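Local coordinates for uncharacterized protein (Aeromonas hydrophila J-1, PDB 6R1J) that is the AhlC component of the tripartite alpha-pore-forming toxin AHL, here in its soluble form, and probably takes part in membrane pore formation, at residues Asn12-Leu26 and Arg196-Gln210. The protein carries 3 engineered substitutions. Sequence-based numbering, arbitrary orientation.
Sequences NMQQAEATIQSFSGL and RQQGFLGQTTAFSQQ. With NA (sodium ion), chain D.
M13 and F207 meet where helix 12-21 runs nearly antiparallel to helix 196-210, the axes 9.0 Å apart at closest approach and 160° between their directions. F207 enters a knobs-into-holes pocket of M13, A16, E17 and I20. M13 CG lies over one ring face, 4.3 Å from the centroid, while the M13 chain bends at chi3 (80°) and brings CE to 3.4 Å from F207 CZ; A16 CB comes to the ring edge. E17 packs CB near the ring, but its OE2 binds a sodium ion at 2.4 Å. The reciprocal knob is I20, seated among F200, Q203, T204 and F207, with CD1 3.8 Å from F207 CB. In the turn that follows, F23 meets F200 in a T-shaped pair, planes at 81°, the edge of F200 directed at the face of F23; L26 CD1 sits over one face of F200, 3.8 Å from the centroid. R196 NH1 donates to S24 O (3.0 Å), and N12 ND2 to Q210 OE1 (3.0 Å), arriving above that carbonyl plane. T19 OG1 bonds S22 of the second subunit and, through water, Q203 OE1. Apolar knobs thus carry the contact, while these polar groups engage the other helix, water or the second subunit.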
loop_
_atom_site.group_PDB
_atom_site.type_symbol
_atom_site.label_atom_id
_atom_site.label_comp_id
_atom_site.label_asym_id
_atom_site.label_seq_id
_atom_site.Cartn_x
_atom_site.Cartn_y
_atom_site.Cartn_z
ATOM N N ASN A 12 -0.865 -16.475 -14.276
ATOM C CA ASN A 12 -0.524 -15.367 -13.356
ATOM C C ASN A 12 0.581 -15.828 -12.397
ATOM O O ASN A 12 1.496 -15.039 -12.148
ATOM C CB ASN A 12 -1.764 -14.857 -12.628
ATOM C CG ASN A 12 -2.747 -14.197 -13.576
ATOM O OD1 ASN A 12 -2.324 -13.677 -14.596
ATOM N ND2 ASN A 12 -4.031 -14.235 -13.258
ATOM N N MET A 13 0.467 -17.029 -11.863
ATOM C CA MET A 13 1.493 -17.622 -10.971
ATOM C C MET A 13 2.820 -17.752 -11.725
ATOM O O MET A 13 3.836 -17.394 -11.137
ATOM C CB MET A 13 1.044 -18.971 -10.446
ATOM C CG MET A 13 -0.007 -18.843 -9.369
ATOM S SD MET A 13 -0.751 -20.425 -8.916
ATOM C CE MET A 13 0.504 -21.084 -7.832
ATOM N N GLN A 14 2.806 -18.146 -13.000
ATOM C CA GLN A 14 4.046 -18.263 -13.831
ATOM C C GLN A 14 4.718 -16.889 -13.978
ATOM O O GLN A 14 5.960 -16.785 -13.806
ATOM C CB GLN A 14 3.745 -18.965 -15.166
ATOM C CG GLN A 14 3.441 -20.451 -15.000
ATOM C CD GLN A 14 2.709 -21.059 -16.176
ATOM O OE1 GLN A 14 2.074 -20.353 -16.933
ATOM N NE2 GLN A 14 2.727 -22.380 -16.283
ATOM N N GLN A 15 3.948 -15.838 -14.218
ATOM C CA GLN A 15 4.502 -14.469 -14.295
ATOM C C GLN A 15 5.044 -14.050 -12.927
ATOM O O GLN A 15 6.141 -13.486 -12.875
ATOM C CB GLN A 15 3.430 -13.464 -14.692
ATOM C CG GLN A 15 3.846 -12.011 -14.496
ATOM C CD GLN A 15 4.964 -11.560 -15.418
ATOM O OE1 GLN A 15 4.703 -10.852 -16.401
ATOM N NE2 GLN A 15 6.206 -11.958 -15.122
ATOM N N ALA A 16 4.299 -14.256 -11.848
ATOM C CA ALA A 16 4.760 -13.763 -10.531
ATOM C C ALA A 16 6.098 -14.455 -10.208
ATOM O O ALA A 16 7.019 -13.767 -9.716
ATOM C CB ALA A 16 3.739 -13.994 -9.456
ATOM N N GLU A 17 6.179 -15.747 -10.509
ATOM C CA GLU A 17 7.360 -16.598 -10.240
ATOM C C GLU A 17 8.580 -16.015 -10.960
ATOM O O GLU A 17 9.623 -15.937 -10.313
ATOM C CB GLU A 17 7.083 -18.050 -10.618
ATOM C CG GLU A 17 8.155 -19.033 -10.134
ATOM C CD GLU A 17 9.304 -19.294 -11.086
ATOM O OE1 GLU A 17 9.202 -18.851 -12.261
ATOM O OE2 GLU A 17 10.323 -19.928 -10.642
ATOM N N ALA A 18 8.478 -15.625 -12.229
ATOM C CA ALA A 18 9.623 -15.059 -12.974
ATOM C C ALA A 18 10.081 -13.770 -12.275
ATOM O O ALA A 18 11.277 -13.528 -12.109
ATOM C CB ALA A 18 9.217 -14.761 -14.390
ATOM N N THR A 19 9.129 -12.936 -11.865
ATOM C CA THR A 19 9.449 -11.683 -11.166
ATOM C C THR A 19 10.080 -12.003 -9.796
ATOM O O THR A 19 11.067 -11.318 -9.431
ATOM C CB THR A 19 8.218 -10.782 -11.110
ATOM O OG1 THR A 19 7.854 -10.556 -12.469
ATOM C CG2 THR A 19 8.525 -9.457 -10.461
ATOM N N ILE A 20 9.545 -12.987 -9.085
ATOM C CA ILE A 20 10.084 -13.390 -7.760
ATOM C C ILE A 20 11.533 -13.859 -7.918
ATOM O O ILE A 20 12.353 -13.503 -7.056
ATOM C CB ILE A 20 9.183 -14.438 -7.110
ATOM C CG1 ILE A 20 7.872 -13.798 -6.634
ATOM C CG2 ILE A 20 9.923 -15.115 -5.974
ATOM C CD1 ILE A 20 6.830 -14.771 -6.179
ATOM N N GLN A 21 11.874 -14.532 -9.016
ATOM C CA GLN A 21 13.262 -15.045 -9.180
ATOM C C GLN A 21 14.240 -13.899 -9.485
ATOM O O GLN A 21 15.420 -14.121 -9.269
ATOM C CB GLN A 21 13.363 -16.116 -10.262
ATOM C CG GLN A 21 12.497 -17.331 -9.988
ATOM C CD GLN A 21 12.775 -18.063 -8.698
ATOM O OE1 GLN A 21 13.750 -17.793 -7.991
ATOM N NE2 GLN A 21 11.879 -18.979 -8.350
ATOM N N SER A 22 13.785 -12.721 -9.929
ATOM C CA SER A 22 14.644 -11.618 -10.374
ATOM C C SER A 22 15.290 -10.919 -9.175
ATOM O O SER A 22 16.189 -10.147 -9.414
ATOM C CB SER A 22 13.896 -10.642 -11.269
ATOM O OG SER A 22 13.063 -9.800 -10.506
ATOM N N PHE A 23 14.807 -11.153 -7.959
ATOM C CA PHE A 23 15.272 -10.466 -6.742
ATOM C C PHE A 23 16.526 -11.156 -6.200
ATOM O O PHE A 23 16.558 -12.379 -6.111
ATOM C CB PHE A 23 14.163 -10.419 -5.691
ATOM C CG PHE A 23 13.089 -9.373 -5.946
ATOM C CD1 PHE A 23 12.003 -9.649 -6.767
ATOM C CD2 PHE A 23 13.174 -8.112 -5.373
ATOM C CE1 PHE A 23 11.012 -8.694 -6.972
ATOM C CE2 PHE A 23 12.205 -7.142 -5.615
ATOM C CZ PHE A 23 11.113 -7.442 -6.398
ATOM N N SER A 24 17.542 -10.365 -5.873
ATOM C CA SER A 24 18.790 -10.867 -5.251
ATOM C C SER A 24 19.076 -10.089 -3.963
ATOM O O SER A 24 18.480 -8.988 -3.712
ATOM C CB SER A 24 19.915 -10.809 -6.249
ATOM O OG SER A 24 20.155 -9.472 -6.668
ATOM N N GLY A 25 19.923 -10.666 -3.119
ATOM C CA GLY A 25 20.426 -9.981 -1.919
ATOM C C GLY A 25 19.395 -9.972 -0.829
ATOM O O GLY A 25 19.457 -9.088 -0.002
ATOM N N LEU A 26 18.446 -10.906 -0.855
ATOM C CA LEU A 26 17.382 -10.947 0.172
ATOM C C LEU A 26 17.714 -12.029 1.196
ATOM O O LEU A 26 18.541 -12.906 0.962
ATOM C CB LEU A 26 16.017 -11.147 -0.511
ATOM C CG LEU A 26 15.531 -9.957 -1.343
ATOM C CD1 LEU A 26 14.231 -10.297 -2.069
ATOM C CD2 LEU A 26 15.343 -8.703 -0.476
ATOM N N ARG A 196 13.334 -2.723 -1.497
ATOM C CA ARG A 196 13.494 -4.000 -2.220
ATOM C C ARG A 196 12.657 -5.078 -1.548
ATOM O O ARG A 196 11.986 -5.863 -2.254
ATOM C CB ARG A 196 14.963 -4.398 -2.196
ATOM C CG ARG A 196 15.279 -5.603 -3.044
ATOM C CD ARG A 196 16.768 -5.855 -3.012
ATOM N NE ARG A 196 17.555 -4.775 -3.601
ATOM C CZ ARG A 196 18.807 -4.929 -4.065
ATOM N NH1 ARG A 196 19.390 -6.121 -4.031
ATOM N NH2 ARG A 196 19.454 -3.909 -4.611
ATOM N N GLN A 197 12.710 -5.184 -0.227
ATOM C CA GLN A 197 11.886 -6.218 0.439
ATOM C C GLN A 197 10.389 -5.941 0.222
ATOM O O GLN A 197 9.639 -6.911 0.130
ATOM C CB GLN A 197 12.183 -6.343 1.940
ATOM C CG GLN A 197 13.513 -7.030 2.200
ATOM C CD GLN A 197 13.779 -7.380 3.648
ATOM O OE1 GLN A 197 12.858 -7.575 4.453
ATOM N NE2 GLN A 197 15.069 -7.408 3.974
ATOM N N GLN A 198 9.936 -4.702 0.319
ATOM C CA GLN A 198 8.486 -4.407 0.111
ATOM C C GLN A 198 8.101 -4.852 -1.316
ATOM O O GLN A 198 7.035 -5.484 -1.519
ATOM C CB GLN A 198 8.218 -2.918 0.319
ATOM C CG GLN A 198 8.322 -2.481 1.780
ATOM C CD GLN A 198 8.349 -0.973 1.922
ATOM O OE1 GLN A 198 8.793 -0.260 1.016
ATOM N NE2 GLN A 198 7.896 -0.458 3.070
ATOM N N GLY A 199 8.927 -4.530 -2.299
ATOM C CA GLY A 199 8.679 -4.953 -3.689
ATOM C C GLY A 199 8.573 -6.463 -3.762
ATOM O O GLY A 199 7.628 -7.008 -4.392
ATOM N N PHE A 200 9.496 -7.174 -3.137
ATOM C CA PHE A 200 9.489 -8.657 -3.151
ATOM C C PHE A 200 8.219 -9.201 -2.494
ATOM O O PHE A 200 7.566 -10.112 -3.009
ATOM C CB PHE A 200 10.741 -9.177 -2.432
ATOM C CG PHE A 200 10.799 -10.665 -2.413
ATOM C CD1 PHE A 200 11.352 -11.365 -3.479
ATOM C CD2 PHE A 200 10.374 -11.376 -1.299
ATOM C CE1 PHE A 200 11.429 -12.756 -3.437
ATOM C CE2 PHE A 200 10.461 -12.763 -1.267
ATOM C CZ PHE A 200 10.991 -13.452 -2.333
ATOM N N LEU A 201 7.884 -8.701 -1.311
ATOM C CA LEU A 201 6.655 -9.142 -0.610
ATOM C C LEU A 201 5.386 -8.841 -1.445
ATOM O O LEU A 201 4.484 -9.648 -1.405
ATOM C CB LEU A 201 6.588 -8.451 0.752
ATOM C CG LEU A 201 7.379 -9.154 1.853
ATOM C CD1 LEU A 201 7.539 -8.259 3.068
ATOM C CD2 LEU A 201 6.687 -10.459 2.226
ATOM N N GLY A 202 5.337 -7.727 -2.151
ATOM C CA GLY A 202 4.233 -7.422 -3.100
ATOM C C GLY A 202 4.095 -8.535 -4.137
ATOM O O GLY A 202 2.979 -9.008 -4.376
ATOM N N GLN A 203 5.204 -9.054 -4.648
ATOM C CA GLN A 203 5.159 -10.122 -5.665
ATOM C C GLN A 203 4.797 -11.438 -5.010
ATOM O O GLN A 203 3.999 -12.176 -5.603
ATOM C CB GLN A 203 6.475 -10.205 -6.427
ATOM C CG GLN A 203 6.712 -8.986 -7.271
ATOM C CD GLN A 203 5.593 -8.847 -8.272
ATOM O OE1 GLN A 203 5.360 -9.745 -9.077
ATOM N NE2 GLN A 203 4.906 -7.723 -8.198
ATOM N N THR A 204 5.308 -11.738 -3.804
ATOM C CA THR A 204 4.974 -13.014 -3.163
ATOM C C THR A 204 3.524 -12.967 -2.683
ATOM O O THR A 204 2.885 -14.009 -2.711
ATOM C CB THR A 204 5.965 -13.451 -2.069
ATOM O OG1 THR A 204 5.904 -12.597 -0.960
ATOM C CG2 THR A 204 7.396 -13.397 -2.534
ATOM N N THR A 205 3.006 -11.811 -2.292
ATOM C CA THR A 205 1.583 -11.724 -1.868
ATOM C C THR A 205 0.707 -11.991 -3.109
ATOM O O THR A 205 -0.305 -12.674 -2.989
ATOM C CB THR A 205 1.255 -10.361 -1.236
ATOM O OG1 THR A 205 2.099 -10.224 -0.093
ATOM C CG2 THR A 205 -0.203 -10.238 -0.829
ATOM N N ALA A 206 1.103 -11.465 -4.256
ATOM C CA ALA A 206 0.310 -11.614 -5.498
ATOM C C ALA A 206 0.343 -13.088 -5.893
ATOM O O ALA A 206 -0.682 -13.649 -6.282
ATOM C CB ALA A 206 0.843 -10.695 -6.549
ATOM N N PHE A 207 1.492 -13.735 -5.759
ATOM C CA PHE A 207 1.640 -15.167 -6.120
ATOM C C PHE A 207 0.695 -15.993 -5.267
ATOM O O PHE A 207 -0.059 -16.825 -5.749
ATOM C CB PHE A 207 3.085 -15.637 -5.986
ATOM C CG PHE A 207 3.271 -17.070 -6.410
ATOM C CD1 PHE A 207 2.881 -18.106 -5.587
ATOM C CD2 PHE A 207 3.794 -17.366 -7.661
ATOM C CE1 PHE A 207 3.022 -19.428 -5.997
ATOM C CE2 PHE A 207 3.956 -18.683 -8.055
ATOM C CZ PHE A 207 3.565 -19.710 -7.226
ATOM N N SER A 208 0.710 -15.727 -3.982
ATOM C CA SER A 208 -0.146 -16.388 -2.983
ATOM C C SER A 208 -1.652 -16.097 -3.212
ATOM O O SER A 208 -2.440 -16.995 -2.991
ATOM C CB SER A 208 0.315 -15.967 -1.614
ATOM O OG SER A 208 -0.504 -16.572 -0.632
ATOM N N GLN A 209 -2.040 -14.881 -3.586
ATOM C CA GLN A 209 -3.459 -14.576 -3.940
ATOM C C GLN A 209 -3.865 -15.460 -5.147
ATOM O O GLN A 209 -4.892 -16.100 -5.067
ATOM C CB GLN A 209 -3.616 -13.067 -4.176
ATOM C CG GLN A 209 -5.049 -12.582 -4.473
ATOM C CD GLN A 209 -5.425 -12.738 -5.940
ATOM O OE1 GLN A 209 -4.624 -12.515 -6.844
ATOM N NE2 GLN A 209 -6.643 -13.189 -6.182
ATOM N N GLN A 210 -3.089 -15.494 -6.224
ATOM C CA GLN A 210 -3.375 -16.341 -7.411
ATOM C C GLN A 210 -3.360 -17.815 -7.003
ATOM O O GLN A 210 -4.265 -18.590 -7.413
ATOM C CB GLN A 210 -2.371 -16.042 -8.514
ATOM C CG GLN A 210 -2.445 -14.608 -9.008
ATOM C CD GLN A 210 -3.654 -14.347 -9.881
ATOM O OE1 GLN A 210 -4.204 -15.281 -10.469
ATOM N NE2 GLN A 210 -4.054 -13.083 -9.943
HETATM NA NA NA D . 11.941 -20.941 -12.119
HETATM O O HOH W 1 11.382 -18.663 -13.912
HETATM O O HOH W 2 4.870 -10.496 -11.574
HETATM O O HOH W 3 10.755 -23.634 -11.815
#